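Local coordinates for CBS domain-containing protein (Listeria monocytogenes, PDB 6XNU) that binds the second messenger c-di-AMP and, as a cytosolic CBS-domain protein, takes part in controlling the homeostasis of (p)ppGpp and c-di-AMP, at residues Ala38-Gly43 with Glu47-Val52; Gly72-Ala77 with Leu97-Val102; Phe128-Val131 with His137-Gly140. All coordinates share one frame; numbering follows the deposited sequence.

Contact 1 of 3, residues Ala38-Gly43 with Glu47-Val52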
loop_
_atom_site.group_PDB
_atom_site.type_symbol
_atom_site.label_atom_id
_atom_site.label_comp_id
_atom_site.label_asym_id
_atom_site.label_seq_id
_atom_site.Cartn_x
_atom_site.Cartn_y
_atom_site.Cartn_z
ATOM N N ALA A 38 -3.956 8.507 9.977
ATOM C CA ALA A 38 -5.075 9.300 9.491
ATOM C C ALA A 38 -6.325 8.435 9.397
ATOM O O ALA A 38 -6.253 7.214 9.212
ATOM C CB ALA A 38 -4.753 9.908 8.130
ATOM N N HIS A 39 -7.483 9.075 9.567
ATOM C CA HIS A 39 -8.757 8.386 9.434
ATOM C C HIS A 39 -9.769 9.320 8.791
ATOM O O HIS A 39 -9.554 10.530 8.689
ATOM C CB HIS A 39 -9.288 7.879 10.791
ATOM C CG HIS A 39 -9.718 8.967 11.730
ATOM N ND1 HIS A 39 -8.911 9.438 12.743
ATOM C CD2 HIS A 39 -10.879 9.660 11.823
ATOM C CE1 HIS A 39 -9.554 10.377 13.418
ATOM N NE2 HIS A 39 -10.752 10.531 12.880
ATOM N N VAL A 40 -10.883 8.739 8.355
ATOM C CA VAL A 40 -12.058 9.504 7.971
ATOM C C VAL A 40 -13.211 9.061 8.867
ATOM O O VAL A 40 -13.110 8.081 9.612
ATOM C CB VAL A 40 -12.410 9.333 6.481
ATOM C CG1 VAL A 40 -11.375 10.032 5.625
ATOM C CG2 VAL A 40 -12.481 7.861 6.126
ATOM N N GLN A 41 -14.312 9.804 8.793
ATOM C CA GLN A 41 -15.482 9.572 9.629
ATOM C C GLN A 41 -16.670 9.169 8.766
ATOM O O GLN A 41 -16.798 9.621 7.624
ATOM C CB GLN A 41 -15.862 10.832 10.426
ATOM C CG GLN A 41 -14.774 11.397 11.318
ATOM C CD GLN A 41 -15.064 12.832 11.717
ATOM O OE1 GLN A 41 -14.639 13.299 12.773
ATOM N NE2 GLN A 41 -15.801 13.541 10.866
ATOM N N LEU A 42 -17.553 8.329 9.321
ATOM C CA LEU A 42 -18.828 8.078 8.655
ATOM C C LEU A 42 -19.482 9.400 8.278
ATOM O O LEU A 42 -19.488 10.356 9.062
ATOM C CB LEU A 42 -19.774 7.277 9.556
ATOM C CG LEU A 42 -19.338 5.884 9.992
ATOM C CD1 LEU A 42 -20.283 5.331 11.057
ATOM C CD2 LEU A 42 -19.257 4.937 8.802
ATOM N N GLY A 43 -20.028 9.456 7.072
ATOM C CA GLY A 43 -20.651 10.664 6.581
ATOM C C GLY A 43 -19.732 11.597 5.822
ATOM O O GLY A 43 -20.224 12.482 5.110
ATOM N N GLU A 47 -14.630 12.891 -1.831
ATOM C CA GLU A 47 -13.622 13.897 -2.142
ATOM C C GLU A 47 -12.765 14.196 -0.917
ATOM O O GLU A 47 -11.533 14.260 -1.011
ATOM C CB GLU A 47 -14.285 15.169 -2.684
ATOM C CG GLU A 47 -13.343 16.374 -2.759
ATOM C CD GLU A 47 -13.340 17.060 -4.117
ATOM O OE1 GLU A 47 -14.345 16.944 -4.851
ATOM O OE2 GLU A 47 -12.328 17.723 -4.448
ATOM N N HIS A 48 -13.398 14.332 0.254
ATOM C CA HIS A 48 -12.635 14.530 1.482
ATOM C C HIS A 48 -11.727 13.337 1.762
ATOM O O HIS A 48 -10.548 13.507 2.097
ATOM C CB HIS A 48 -13.582 14.769 2.658
ATOM C CG HIS A 48 -12.875 15.009 3.955
ATOM N ND1 HIS A 48 -12.803 14.061 4.953
ATOM C CD2 HIS A 48 -12.182 16.082 4.405
ATOM C CE1 HIS A 48 -12.111 14.544 5.969
ATOM N NE2 HIS A 48 -11.726 15.770 5.663
ATOM N N ALA A 49 -12.253 12.119 1.605
ATOM C CA ALA A 49 -11.444 10.926 1.853
ATOM C C ALA A 49 -10.235 10.865 0.927
ATOM O O ALA A 49 -9.141 10.460 1.343
ATOM C CB ALA A 49 -12.300 9.670 1.696
ATOM N N LEU A 50 -10.415 11.251 -0.340
ATOM C CA LEU A 50 -9.299 11.225 -1.279
ATOM C C LEU A 50 -8.199 12.183 -0.841
ATOM O O LEU A 50 -7.003 11.877 -0.960
ATOM C CB LEU A 50 -9.807 11.577 -2.682
ATOM C CG LEU A 50 -9.320 10.781 -3.885
ATOM C CD1 LEU A 50 -9.329 9.267 -3.650
ATOM C CD2 LEU A 50 -10.192 11.152 -5.089
ATOM N N LEU A 51 -8.589 13.346 -0.324
ATOM C CA LEU A 51 -7.613 14.303 0.180
ATOM C C LEU A 51 -6.841 13.725 1.357
ATOM O O LEU A 51 -5.608 13.777 1.389
ATOM C CB LEU A 51 -8.319 15.596 0.574
ATOM C CG LEU A 51 -7.518 16.671 1.302
ATOM C CD1 LEU A 51 -6.464 17.257 0.377
ATOM C CD2 LEU A 51 -8.467 17.753 1.805
ATOM N N VAL A 52 -7.556 13.151 2.331
ATOM C CA VAL A 52 -6.882 12.568 3.490
ATOM C C VAL A 52 -5.929 11.465 3.052
ATOM O O VAL A 52 -4.772 11.404 3.488
ATOM C CB VAL A 52 -7.912 12.046 4.510
ATOM C CG1 VAL A 52 -7.187 11.291 5.625
ATOM C CG2 VAL A 52 -8.734 13.185 5.066
#

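Contact 2 of 3, residues Gly72-Ala77 with Leu97-Val102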
loop_
_atom_site.group_PDB
_atom_site.type_symbol
_atom_site.label_atom_id
_atom_site.label_comp_id
_atom_site.label_asym_id
_atom_site.label_seq_id
_atom_site.Cartn_x
_atom_site.Cartn_y
_atom_site.Cartn_z
ATOM N N GLY A 72 -14.689 0.595 9.269
ATOM C CA GLY A 72 -14.320 0.150 7.938
ATOM C C GLY A 72 -12.930 0.615 7.573
ATOM O O GLY A 72 -12.254 1.303 8.342
ATOM N N LEU A 73 -12.516 0.204 6.378
ATOM C CA LEU A 73 -11.237 0.566 5.783
ATOM C C LEU A 73 -11.519 1.088 4.389
ATOM O O LEU A 73 -12.398 0.565 3.696
ATOM C CB LEU A 73 -10.287 -0.633 5.712
ATOM C CG LEU A 73 -9.850 -1.273 7.034
ATOM C CD1 LEU A 73 -9.110 -2.571 6.772
ATOM C CD2 LEU A 73 -8.982 -0.293 7.807
ATOM N N ILE A 74 -10.799 2.133 3.983
ATOM C CA ILE A 74 -11.039 2.746 2.685
ATOM C C ILE A 74 -9.713 3.070 2.005
ATOM O O ILE A 74 -8.720 3.416 2.652
ATOM C CB ILE A 74 -11.941 4.002 2.807
ATOM C CG1 ILE A 74 -12.467 4.446 1.439
ATOM C CG2 ILE A 74 -11.211 5.140 3.516
ATOM C CD1 ILE A 74 -13.529 5.545 1.543
ATOM N N SER A 75 -9.710 2.939 0.679
ATOM C CA SER A 75 -8.542 3.211 -0.145
ATOM C C SER A 75 -8.956 4.023 -1.362
ATOM O O SER A 75 -10.134 4.125 -1.703
ATOM C CB SER A 75 -7.878 1.922 -0.617
ATOM O OG SER A 75 -8.715 1.270 -1.559
ATOM N N ALA A 76 -7.953 4.579 -2.046
ATOM C CA ALA A 76 -8.222 5.288 -3.291
ATOM C C ALA A 76 -8.827 4.373 -4.349
ATOM O O ALA A 76 -9.670 4.820 -5.139
ATOM C CB ALA A 76 -6.941 5.928 -3.825
ATOM N N ALA A 77 -8.426 3.098 -4.383
ATOM C CA ALA A 77 -8.975 2.195 -5.391
ATOM C C ALA A 77 -10.458 1.951 -5.154
ATOM O O ALA A 77 -11.243 1.895 -6.105
ATOM C CB ALA A 77 -8.213 0.873 -5.401
ATOM N N LEU A 97 -21.053 10.932 -2.821
ATOM C CA LEU A 97 -20.963 9.625 -2.195
ATOM C C LEU A 97 -20.272 9.751 -0.841
ATOM O O LEU A 97 -19.446 10.645 -0.635
ATOM C CB LEU A 97 -20.199 8.648 -3.090
ATOM C CG LEU A 97 -20.864 8.296 -4.424
ATOM C CD1 LEU A 97 -19.819 8.115 -5.518
ATOM C CD2 LEU A 97 -21.695 7.034 -4.253
ATOM N N LYS A 98 -20.643 8.867 0.082
ATOM C CA LYS A 98 -20.126 8.847 1.446
ATOM C C LYS A 98 -19.138 7.701 1.614
ATOM O O LYS A 98 -19.221 6.685 0.921
ATOM C CB LYS A 98 -21.251 8.677 2.469
ATOM C CG LYS A 98 -22.374 9.697 2.374
ATOM C CD LYS A 98 -21.812 11.092 2.288
ATOM C CE LYS A 98 -22.790 12.112 2.838
ATOM N NZ LYS A 98 -22.144 13.450 2.850
ATOM N N VAL A 99 -18.220 7.857 2.572
ATOM C CA VAL A 99 -17.195 6.828 2.766
ATOM C C VAL A 99 -17.830 5.482 3.091
ATOM O O VAL A 99 -17.348 4.429 2.651
ATOM C CB VAL A 99 -16.188 7.254 3.855
ATOM C CG1 VAL A 99 -15.312 8.397 3.355
ATOM C CG2 VAL A 99 -16.905 7.622 5.158
ATOM N N GLU A 100 -18.911 5.482 3.874
ATOM C CA GLU A 100 -19.497 4.202 4.256
ATOM C C GLU A 100 -20.112 3.483 3.061
ATOM O O GLU A 100 -20.334 2.266 3.133
ATOM C CB GLU A 100 -20.536 4.406 5.357
ATOM C CG GLU A 100 -21.671 5.326 4.951
ATOM C CD GLU A 100 -21.453 6.766 5.381
ATOM O OE1 GLU A 100 -20.290 7.213 5.493
ATOM O OE2 GLU A 100 -22.461 7.466 5.604
ATOM N N ASP A 101 -20.358 4.209 1.967
ATOM C CA ASP A 101 -20.910 3.617 0.750
ATOM C C ASP A 101 -19.911 2.703 0.054
ATOM O O ASP A 101 -20.318 1.756 -0.629
ATOM C CB ASP A 101 -21.356 4.707 -0.236
ATOM C CG ASP A 101 -22.519 5.557 0.282
ATOM O OD1 ASP A 101 -23.299 5.071 1.133
ATOM O OD2 ASP A 101 -22.650 6.714 -0.188
ATOM N N VAL A 102 -18.610 2.965 0.196
ATOM C CA VAL A 102 -17.598 2.227 -0.545
ATOM C C VAL A 102 -16.598 1.508 0.347
ATOM O O VAL A 102 -15.848 0.660 -0.155
ATOM C CB VAL A 102 -16.842 3.139 -1.540
ATOM C CG1 VAL A 102 -17.818 4.011 -2.310
ATOM C CG2 VAL A 102 -15.816 3.991 -0.820
#

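Contact 3 of 3, residues Phe128-Val131 with His137-Gly140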
loop_
_atom_site.group_PDB
_atom_site.type_symbol
_atom_site.label_atom_id
_atom_site.label_comp_id
_atom_site.label_asym_id
_atom_site.label_seq_id
_atom_site.Cartn_x
_atom_site.Cartn_y
_atom_site.Cartn_z
ATOM N N PHE A 128 -1.405 -4.502 7.230
ATOM C CA PHE A 128 -1.540 -4.046 8.605
ATOM C C PHE A 128 -2.865 -4.552 9.132
ATOM O O PHE A 128 -3.769 -4.897 8.367
ATOM C CB PHE A 128 -1.482 -2.518 8.741
ATOM C CG PHE A 128 -2.661 -1.808 8.131
ATOM C CD1 PHE A 128 -2.645 -1.456 6.790
ATOM C CD2 PHE A 128 -3.776 -1.491 8.893
ATOM C CE1 PHE A 128 -3.727 -0.802 6.218
ATOM C CE2 PHE A 128 -4.857 -0.845 8.329
ATOM C CZ PHE A 128 -4.830 -0.499 6.994
ATOM N N VAL A 129 -2.962 -4.583 10.453
ATOM C CA VAL A 129 -4.190 -4.977 11.131
ATOM C C VAL A 129 -4.498 -3.961 12.215
ATOM O O VAL A 129 -3.615 -3.566 12.981
ATOM C CB VAL A 129 -4.091 -6.395 11.720
ATOM C CG1 VAL A 129 -5.392 -6.756 12.439
ATOM C CG2 VAL A 129 -3.830 -7.389 10.612
ATOM N N CYS A 130 -5.764 -3.570 12.296
ATOM C CA CYS A 130 -6.185 -2.561 13.251
ATOM C C CYS A 130 -6.266 -3.158 14.655
ATOM O O CYS A 130 -6.648 -4.318 14.821
ATOM C CB CYS A 130 -7.547 -2.039 12.837
ATOM S SG CYS A 130 -7.460 -0.938 11.400
ATOM N N VAL A 131 -5.901 -2.355 15.658
ATOM C CA VAL A 131 -6.038 -2.708 17.074
ATOM C C VAL A 131 -7.222 -1.936 17.640
ATOM O O VAL A 131 -7.348 -0.728 17.415
ATOM C CB VAL A 131 -4.759 -2.388 17.866
ATOM C CG1 VAL A 131 -4.902 -2.808 19.322
ATOM C CG2 VAL A 131 -3.544 -3.079 17.239
ATOM N N HIS A 137 -13.229 0.671 20.105
ATOM C CA HIS A 137 -12.522 1.940 20.020
ATOM C C HIS A 137 -11.173 1.719 19.344
ATOM O O HIS A 137 -10.422 0.812 19.721
ATOM C CB HIS A 137 -12.342 2.510 21.424
ATOM C CG HIS A 137 -11.618 3.815 21.476
ATOM N ND1 HIS A 137 -10.247 3.904 21.617
ATOM C CD2 HIS A 137 -12.079 5.090 21.452
ATOM C CE1 HIS A 137 -9.898 5.176 21.668
ATOM N NE2 HIS A 137 -10.989 5.917 21.567
ATOM N N PHE A 138 -10.878 2.558 18.354
ATOM C CA PHE A 138 -9.673 2.392 17.540
ATOM C C PHE A 138 -8.429 2.788 18.325
ATOM O O PHE A 138 -8.333 3.908 18.839
ATOM C CB PHE A 138 -9.791 3.238 16.275
ATOM C CG PHE A 138 -8.582 3.174 15.386
ATOM C CD1 PHE A 138 -8.104 1.960 14.930
ATOM C CD2 PHE A 138 -7.941 4.335 15.000
ATOM C CE1 PHE A 138 -6.982 1.909 14.102
ATOM C CE2 PHE A 138 -6.824 4.292 14.160
ATOM C CZ PHE A 138 -6.355 3.075 13.718
ATOM N N GLU A 139 -7.450 1.880 18.388
ATOM C CA GLU A 139 -6.259 2.097 19.201
ATOM C C GLU A 139 -4.989 2.324 18.398
ATOM O O GLU A 139 -4.067 2.980 18.887
ATOM C CB GLU A 139 -6.034 0.898 20.129
ATOM C CG GLU A 139 -7.206 0.669 21.102
ATOM C CD GLU A 139 -7.214 1.684 22.218
ATOM O OE1 GLU A 139 -8.284 2.275 22.487
ATOM O OE2 GLU A 139 -6.141 1.889 22.831
ATOM N N GLY A 140 -4.916 1.797 17.181
ATOM C CA GLY A 140 -3.693 1.851 16.413
ATOM C C GLY A 140 -3.651 0.713 15.409
ATOM O O GLY A 140 -4.638 0.015 15.196
#

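Contact 1 of 3, residues Ala38-Gly43 with Glu47-Val52
The imidazole of H48 meets V40 obliquely, the methyl CG1 of V40 lying 4.3 Å from H48 ND1, while one face of the same ring is covered from within its own helix by V52. There V52 CG2 stands 3.7 Å above the plane of the H48 ring, displaced toward its rim. Partly exposed H48 thus lies at the margin of the apolar contact, its ring set against these two methyl groups.

The centre of the contact is V40. Its CG1 points anti to the carbonyl carbon (chi1 -70°), which brings this branch down onto the helix. It settles 3.9 Å from A49 CA and 4.2 Å from V52 CG2. Small A49 lets the strand come close to the helical backbone, so that V40 touches main chain as well as methyl groups. Farther along, V52 spreads its two branches between different partners: CG2 goes to V40, while CG1 packs against A38 CB at 3.8 Å and brushes the carbonyl O of H39. CB of H39 points away from the helix, and it is this O, not the ring, that meets V52. No hydrogen bond crosses the contact, so its cohesion comes from the fit of aliphatic groups.

In the CBS fold this is the first strand and helix of a beta-alpha-beta unit. Strand 40-41 runs parallel to strand 60-64, whose I61 touches both V40 and V52. V99 of helix 99-102 closes on V40 and A49, and helix 76-82 reaches A49 through I79. Beyond L50 and L51 lies the second subunit.

Contact 2 of 3, residues Gly72-Ala77 with Leu97-Val102
I74 sends its extended side chain from the strand into the angle between V99 and V102, crossing V99 at about a right angle and meeting V102 on a slant. CG1 is anti to the backbone N (chi1 -166°) and the chain stays straight beyond it, so the terminal CD1 does most of the touching. It lies 3.6 Å from V102 CG2 and 3.8 Å from V99 CG1. The longer CG1-CD1 branch of isoleucine suits the gap it spans, I74 CA and V102 CA being 7.3 Å apart, while CG2 stays between the backbone N and the carbonyl carbon. The two valines offer short, blunt methyl surfaces.

In this member of the bacterial CBS-pair family, strand 70-75 is an edge strand of the sheet 40-41, 60-64, 70-75, and the buried apolar contact joins it to the short helix 99-102. Around I74, the side chains of I61, V63 and I79 complete the hydrophobic setting.

Helix 99-102 has few backbone bonds, D101 N to K98 O and V102 N to V99 O, but its start is tied down: D101 turns its carboxylate back to K98, whose N donates to D101 OD2 at 3.0 Å from above the carboxylate plane. At the other segment S75 caps helix 76-82, its OG accepting from the N of M78.

Contact 3 of 3, residues Phe128-Val131 with His137-Gly140
Strands 128-132 and 138-143 form a beta hairpin, and where V131 meets G140 the pairing is interrupted by a classic beta bulge: E139 and G140 both stand opposite V131. The hairpin lies within the CBS domain, probably the second of a pair.

Backbone hydrogen bonds hold the bulge. V131 uses both its polar atoms: its N donates to G140 O over 2.7 Å, almost straight at 171°, and its O accepts from E139 N at 2.8 Å. V131 and G140 are an antiparallel hydrogen-bonded pair, with the O of G140 further approached by the CA of C130 in a CA-H...O contact of 3.6 Å. G140 takes a positive phi of 155°, at which a CB would press on the carbonyl O of E139; having none, glycine fits.

Side chains pack on both faces. Beta-branched V131, apt for a strand, sets CG1 4.0 Å from E139 CB, the two side chains crossing at about a right angle. On the other face C130 and F138 come together in a sulfur-aromatic contact. The ring is brought there by CG anti to the backbone N (chi1 178°), and its CE1 lies 4.0 Å from C130 SG, the sulfur approaching obliquely. F138 reaches P62 and L64 of strand 60-64, and C130 touches L70 and L73 of strand 70-75, so this side of the hairpin packs on the other sheet.

A backbone polar atom also meets the ring: G140 N lies 3.7 Å above the F138 ring plane, toward the rim.

A side-chain bond within 137-140 ties H137 to E139. H137 donates from ND1, nearly in its ring plane, to E139 OE1 at 2.7 Å, reaching the anti side of the carboxylate.

In the fold
Contacts 1 and 2 are neighbours that reach the same three-stranded sheet (40-41, 60-64, 70-75), their centres about 8 Å apart, and polar atoms join them directly: G43 N lies 2.8 Å from E100 OE1, a probable hydrogen bond, and G43 O lies 3.1 Å from K98 NZ. Both touch the second subunit. Contact 3 lies in the four-stranded sheet, its centre about 17 Å from each of theirs. It still meets contact 2, L73 CD2 packing 4.0 Å from C130 SG, whereas contact 1 comes no nearer than about 6 Å between nearest atoms. CBS pairs commonly bind nucleotides in clefts between their motifs; c-di-AMP probably binds in such a cleft here too.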